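Local structure of bilirubin-inducible fluorescent protein UnaG (Anguilla japonica, 4I3B) at residues G25-K28 with E29-D32; V90-G94 with E95-Y99. The protein binds unconjugated bilirubin with high affinity inside a beta-barrel and fluoresces green on excitation of the complex. All coordinates share one frame; numbering follows the deposited sequence. Where two conformers were deposited one is given.

Contact 1: G25-K28 with E29-D32. With BLR (3-[5-[(Z)-(4-ethenyl-3-methyl-5-oxidanylidene-pyrrol-2-ylidene)methyl]-2-[[5-[(Z)-(3-ethenyl-4-methyl-5-oxidanylidene-pyrrol-2-ylidene)methyl]-3-(3-hydroxy-3-oxopropyl)-4-methyl-1H-pyrrol-2-yl]methyl]-4-methyl-1H-pyrrol-3-yl]propanoic acid), chain G.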
# COMPACT_ATOMS: atom_id res chain seq x y z
N GLY A 25 -13.28 -6.65 -0.30
CA GLY A 25 -13.75 -7.93 0.18
C GLY A 25 -13.23 -8.38 1.54
O GLY A 25 -13.42 -9.52 1.92
N ALA A 26 -12.58 -7.48 2.29
CA ALA A 26 -12.09 -7.83 3.61
C ALA A 26 -13.29 -8.07 4.51
O ALA A 26 -14.30 -7.35 4.41
CB ALA A 26 -11.24 -6.70 4.18
N PRO A 27 -13.18 -9.05 5.41
CA PRO A 27 -14.19 -9.22 6.45
C PRO A 27 -14.31 -7.99 7.36
O PRO A 27 -13.36 -7.22 7.51
CB PRO A 27 -13.69 -10.44 7.23
CG PRO A 27 -12.26 -10.56 6.91
CD PRO A 27 -12.06 -10.00 5.54
N LYS A 28 -15.48 -7.80 7.95
CA LYS A 28 -15.72 -6.61 8.78
C LYS A 28 -14.71 -6.42 9.91
O LYS A 28 -14.29 -5.28 10.17
CB LYS A 28 -17.14 -6.62 9.35
CG LYS A 28 -17.46 -5.32 10.10
CD LYS A 28 -18.90 -5.21 10.54
CE LYS A 28 -19.15 -3.89 11.27
NZ LYS A 28 -18.60 -2.71 10.55
N GLU A 29 -14.33 -7.50 10.59
CA GLU A 29 -13.32 -7.42 11.64
C GLU A 29 -12.05 -6.78 11.13
O GLU A 29 -11.47 -5.93 11.80
CB GLU A 29 -13.01 -8.84 12.18
CG GLU A 29 -11.67 -8.99 12.93
CD GLU A 29 -11.18 -10.44 12.99
OE1 GLU A 29 -9.97 -10.66 13.23
OE2 GLU A 29 -12.02 -11.36 12.82
N LEU A 30 -11.58 -7.23 9.97
CA LEU A 30 -10.34 -6.73 9.39
C LEU A 30 -10.48 -5.37 8.73
O LEU A 30 -9.53 -4.59 8.68
CB LEU A 30 -9.79 -7.75 8.36
CG LEU A 30 -9.33 -9.06 8.99
CD1 LEU A 30 -8.75 -9.93 7.91
CD2 LEU A 30 -8.34 -8.82 10.13
N SER A 31 -11.66 -5.03 8.21
CA SER A 31 -11.79 -3.72 7.61
C SER A 31 -11.84 -2.69 8.73
O SER A 31 -11.18 -1.66 8.64
CB SER A 31 -12.98 -3.60 6.66
OG SER A 31 -14.22 -3.93 7.25
N ASP A 32 -12.60 -2.98 9.79
CA ASP A 32 -12.64 -2.06 10.93
C ASP A 32 -11.27 -2.01 11.64
O ASP A 32 -10.79 -0.94 12.05
CB ASP A 32 -13.72 -2.45 11.93
CG ASP A 32 -15.12 -2.21 11.41
OD1 ASP A 32 -15.29 -1.50 10.40
OD2 ASP A 32 -16.06 -2.73 12.03
CHA BLR G . -0.03 -0.92 4.20
NA BLR G . 1.53 -0.82 2.21
C1A BLR G . 0.86 -1.55 3.14
C2A BLR G . 1.04 -2.90 2.87
C3A BLR G . 1.83 -2.97 1.73
C4A BLR G . 2.13 -1.67 1.34
CMA BLR G . 2.31 -4.21 1.04
CAA BLR G . 0.49 -4.04 3.67
CBA BLR G . -0.69 -4.67 3.04
CGA BLR G . -1.22 -5.83 3.81
O1A BLR G . -1.04 -5.92 5.06
O2A BLR G . -1.83 -6.73 3.13
CHB BLR G . 2.97 -1.31 0.18
NB BLR G . 3.49 1.03 0.70
C1B BLR G . 3.59 -0.13 -0.11
C2B BLR G . 4.39 0.18 -1.23
C3B BLR G . 4.81 1.39 -1.19
C4B BLR G . 4.29 2.14 0.03
CMB BLR G . 4.69 -0.84 -2.31
OB BLR G . 4.41 3.23 0.45
CAB BLR G . 5.69 2.08 -2.16
CBB BLR G . 6.09 3.38 -2.06
NC BLR G . -3.68 -3.54 6.98
C1C BLR G . -4.14 -4.38 8.18
C2C BLR G . -5.28 -5.13 7.57
C3C BLR G . -5.44 -4.83 6.33
C4C BLR G . -4.53 -3.90 5.87
CMC BLR G . -6.03 -6.12 8.39
OC BLR G . -3.68 -4.34 9.29
CAC BLR G . -6.43 -5.42 5.41
CBC BLR G . -7.69 -5.74 5.79
CHD BLR G . -4.40 -3.36 4.63
ND BLR G . -2.15 -2.15 4.73
C1D BLR G . -3.30 -2.51 4.15
C2D BLR G . -3.32 -1.88 2.81
C3D BLR G . -2.16 -1.16 2.66
C4D BLR G . -1.35 -1.33 3.88
CMD BLR G . -4.45 -2.03 1.86
CAD BLR G . -1.77 -0.39 1.43
CBD BLR G . -2.04 1.09 1.62
CGD BLR G . -0.93 1.75 2.35
O1D BLR G . -1.17 2.34 3.42
O2D BLR G . 0.23 1.77 1.89
O HOH W 1 -15.77 -5.40 5.55
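The carbonyl of Pro27 and the amide of Ser31 meet at the start of helix 28-36, with Pro27 at the N-cap position. Ser31 N donates to Pro27 O at 2.9 Å, and one residue on Asp32 N reaches Lys28 O with an N-H...O angle of 169°; these two bonds form the first helical turn. In the modelled conformer of Ser31, a water that donates to Ala26 O also lies 2.7 Å from Ser31 OG, linking the incoming loop to the helix.

The charged contact is a salt bridge one turn apart. The Lys28 chain runs extended through CE and bends only at its last torsion (chi4 48°), which brings NZ to 2.9 Å from Asp32 OD2 on the syn lone pair of that oxygen.

Mostly apolar contact occupies the bilirubin side. Leu30 CD1 lies 3.7 Å from Pro27 CG, the two side chains meeting at a slant, while Leu30 CD2 approaches the ligand methyl CMC at 4.0 Å and Leu30 CB lies 3.9 Å from the vinyl carbon CBC. The nearest approach to the pigment is made by the backbone, Leu30 O standing 3.6 Å from CBC. Ala26 CB faces that same carbon, and the Leu30 side chain also touches Arg82. Replacing Leu30 with an alanine would probably leave the Pro27 ring and the bilirubin methyl CMC without their apolar neighbour, opening a gap between helix and pigment.

The chemistry thus has three elements: backbone and water bonds that begin the helix, an exposed ion pair, and mostly hydrocarbon, with the Leu30 carbonyl oxygen, against one end of bilirubin, consistent with this segment closing part of the pocket.

Contact 2: V90-G94 with E95-Y99. With BLR (3-[5-[(Z)-(4-ethenyl-3-methyl-5-oxidanylidene-pyrrol-2-ylidene)methyl]-2-[[5-[(Z)-(3-ethenyl-4-methyl-5-oxidanylidene-pyrrol-2-ylidene)methyl]-3-(3-hydroxy-3-oxopropyl)-4-methyl-1H-pyrrol-2-yl]methyl]-4-methyl-1H-pyrrol-3-yl]propanoic acid), chain G.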
# COMPACT_ATOMS: atom_id res chain seq x y z
N VAL A 90 3.76 -3.30 -10.29
CA VAL A 90 4.06 -1.93 -9.94
C VAL A 90 4.81 -1.27 -11.09
O VAL A 90 5.72 -1.87 -11.64
CB VAL A 90 4.90 -1.86 -8.66
CG1 VAL A 90 4.97 -0.41 -8.15
CG2 VAL A 90 4.30 -2.80 -7.57
N ASN A 91 4.44 -0.04 -11.43
CA ASN A 91 5.12 0.71 -12.49
C ASN A 91 5.13 2.18 -12.14
O ASN A 91 4.27 2.67 -11.41
CB ASN A 91 4.38 0.61 -13.81
CG ASN A 91 4.33 -0.77 -14.37
OD1 ASN A 91 5.24 -1.20 -15.06
ND2 ASN A 91 3.23 -1.47 -14.12
N LEU A 92 6.06 2.91 -12.72
CA LEU A 92 6.05 4.36 -12.65
C LEU A 92 5.18 5.00 -13.75
O LEU A 92 5.14 4.52 -14.88
CB LEU A 92 7.49 4.87 -12.79
CG LEU A 92 8.40 4.51 -11.63
CD1 LEU A 92 9.87 4.50 -12.03
CD2 LEU A 92 8.16 5.49 -10.52
N VAL A 93 4.51 6.10 -13.40
CA VAL A 93 3.83 6.98 -14.34
C VAL A 93 4.32 8.38 -13.94
O VAL A 93 3.90 8.91 -12.90
CB VAL A 93 2.28 6.96 -14.21
CG1 VAL A 93 1.62 7.82 -15.32
CG2 VAL A 93 1.74 5.58 -14.27
N GLY A 94 5.25 8.95 -14.70
CA GLY A 94 5.86 10.18 -14.27
C GLY A 94 6.59 9.97 -12.96
O GLY A 94 7.37 9.03 -12.86
N GLU A 95 6.29 10.83 -11.97
CA GLU A 95 6.82 10.75 -10.60
C GLU A 95 6.00 9.87 -9.65
O GLU A 95 6.32 9.77 -8.47
CB GLU A 95 6.87 12.15 -9.97
CG GLU A 95 7.75 13.14 -10.70
CD GLU A 95 9.21 13.03 -10.30
OE1 GLU A 95 9.50 12.92 -9.08
OE2 GLU A 95 10.06 13.06 -11.22
N LYS A 96 4.91 9.30 -10.14
CA LYS A 96 4.05 8.50 -9.29
C LYS A 96 4.38 7.01 -9.42
O LYS A 96 4.78 6.53 -10.49
CB LYS A 96 2.60 8.67 -9.72
CG LYS A 96 2.07 10.10 -9.76
CD LYS A 96 0.69 10.09 -10.43
CE LYS A 96 0.04 11.46 -10.54
NZ LYS A 96 -1.29 11.35 -11.24
N LEU A 97 4.18 6.28 -8.33
CA LEU A 97 4.34 4.83 -8.32
C LEU A 97 2.95 4.26 -8.27
O LEU A 97 2.18 4.57 -7.34
CB LEU A 97 5.13 4.39 -7.11
CG LEU A 97 5.60 2.95 -7.10
CD1 LEU A 97 6.72 2.76 -8.15
CD2 LEU A 97 6.02 2.62 -5.69
N VAL A 98 2.62 3.46 -9.27
CA VAL A 98 1.26 2.93 -9.41
C VAL A 98 1.25 1.42 -9.28
O VAL A 98 1.97 0.72 -9.99
CB VAL A 98 0.66 3.34 -10.74
CG1 VAL A 98 -0.70 2.72 -10.90
CG2 VAL A 98 0.60 4.85 -10.85
N TYR A 99 0.44 0.93 -8.35
CA TYR A 99 0.42 -0.47 -7.93
C TYR A 99 -0.98 -1.01 -8.23
O TYR A 99 -1.98 -0.44 -7.77
CB TYR A 99 0.71 -0.48 -6.42
CG TYR A 99 1.02 -1.79 -5.74
CD1 TYR A 99 0.13 -2.87 -5.72
CD2 TYR A 99 2.22 -1.93 -5.06
CE1 TYR A 99 0.45 -4.07 -4.99
CE2 TYR A 99 2.52 -3.08 -4.37
CZ TYR A 99 1.66 -4.14 -4.33
OH TYR A 99 2.01 -5.25 -3.61
CHA BLR G . -0.03 -0.92 4.20
NA BLR G . 1.53 -0.82 2.21
C1A BLR G . 0.86 -1.55 3.14
C2A BLR G . 1.04 -2.90 2.87
C3A BLR G . 1.83 -2.97 1.73
C4A BLR G . 2.13 -1.67 1.34
CMA BLR G . 2.31 -4.21 1.04
CAA BLR G . 0.49 -4.04 3.67
CBA BLR G . -0.69 -4.67 3.04
CGA BLR G . -1.22 -5.83 3.81
O1A BLR G . -1.04 -5.92 5.06
O2A BLR G . -1.83 -6.73 3.13
CHB BLR G . 2.97 -1.31 0.18
NB BLR G . 3.49 1.03 0.70
C1B BLR G . 3.59 -0.13 -0.11
C2B BLR G . 4.39 0.18 -1.23
C3B BLR G . 4.81 1.39 -1.19
C4B BLR G . 4.29 2.14 0.03
CMB BLR G . 4.69 -0.84 -2.31
OB BLR G . 4.41 3.23 0.45
CAB BLR G . 5.69 2.08 -2.16
CBB BLR G . 6.09 3.38 -2.06
NC BLR G . -3.68 -3.54 6.98
C1C BLR G . -4.14 -4.38 8.18
C2C BLR G . -5.28 -5.13 7.57
C3C BLR G . -5.44 -4.83 6.33
C4C BLR G . -4.53 -3.90 5.87
CMC BLR G . -6.03 -6.12 8.39
OC BLR G . -3.68 -4.34 9.29
CAC BLR G . -6.43 -5.42 5.41
CBC BLR G . -7.69 -5.74 5.79
CHD BLR G . -4.40 -3.36 4.63
ND BLR G . -2.15 -2.15 4.73
C1D BLR G . -3.30 -2.51 4.15
C2D BLR G . -3.32 -1.88 2.81
C3D BLR G . -2.16 -1.16 2.66
C4D BLR G . -1.35 -1.33 3.88
CMD BLR G . -4.45 -2.03 1.86
CAD BLR G . -1.77 -0.39 1.43
CBD BLR G . -2.04 1.09 1.62
CGD BLR G . -0.93 1.75 2.35
O1D BLR G . -1.17 2.34 3.42
O2D BLR G . 0.23 1.77 1.89
O HOH W 2 1.07 -0.82 -12.24
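Val90 packs against Leu97 and Tyr99 across a beta hairpin, strands 86-93 and 96-103 of the lipocalin-like barrel, joined by a type II' turn from Val93 to Lys96. The short strand axes run antiparallel at 147° and approach to 4.7 Å. Asn91 with Val98 and Val93 with Lys96 are the hydrogen-bonded pairs; Val98 N to Asn91 O, at 2.8 Å, is the shortest of their four bonds. Gly94 has phi 62° in the turn, where a beta carbon would collide with Glu95 N.

The Val90 side chain can be followed outward. Its CB, where the chain forks, lies 4.1 Å from Val98 O. CG1, trans to the backbone N (chi1 -168°), meets Leu97 CG and CD1, both at 3.6 Å. The other branch, CG2, approaches the Tyr99 ring obliquely and comes within 3.4 Å of CD2. Phe69 and Phe75 also touch this valine.

Leu97 and Tyr99 carry the same apolar face on to the pigment. In the modelled conformer of Leu97, its CD1 meets Leu92 CD2, whereas Leu97 CD2 is 3.6 Å from the bilirubin vinyl carbon CAB. Tyr99 CE2 sits 3.7 Å from the ligand methyl CMB, and the phenol OH is hydrogen-bonded to Glu77 OE1, which anchors the far end of the ring; Arg112, a bilirubin-binding residue, touches this tyrosine as well.

The other face of the hairpin has Val93 CG2 against Val98 CG2. Here, too, a water accepts a hydrogen bond from Asn91 ND2 and donates one to Val98 O, each 2.9 Å long, so that carbonyl oxygen receives both the water and Asn91 N.

Overall arrangement
Along the chain, contact 1 closes before contact 2 opens, and the two lie on opposite sides of the chain's centre. Their centres are 27 Å apart and their nearest atoms about 15 Å, so they do not touch. Contact 1 belongs to the helical segment between strands 7-15 and 40-46, contact 2 to the hairpin of adjacent strands 86-93 and 96-103 in the antiparallel barrel. Bilirubin spans the interval: 25-32 lies at one terminal ring and 90-99 at the other. Asn57, Arg112 and Arg132, among others, hydrogen-bond the ligand, whereas the two contacts provide mainly apolar surface at its two ends.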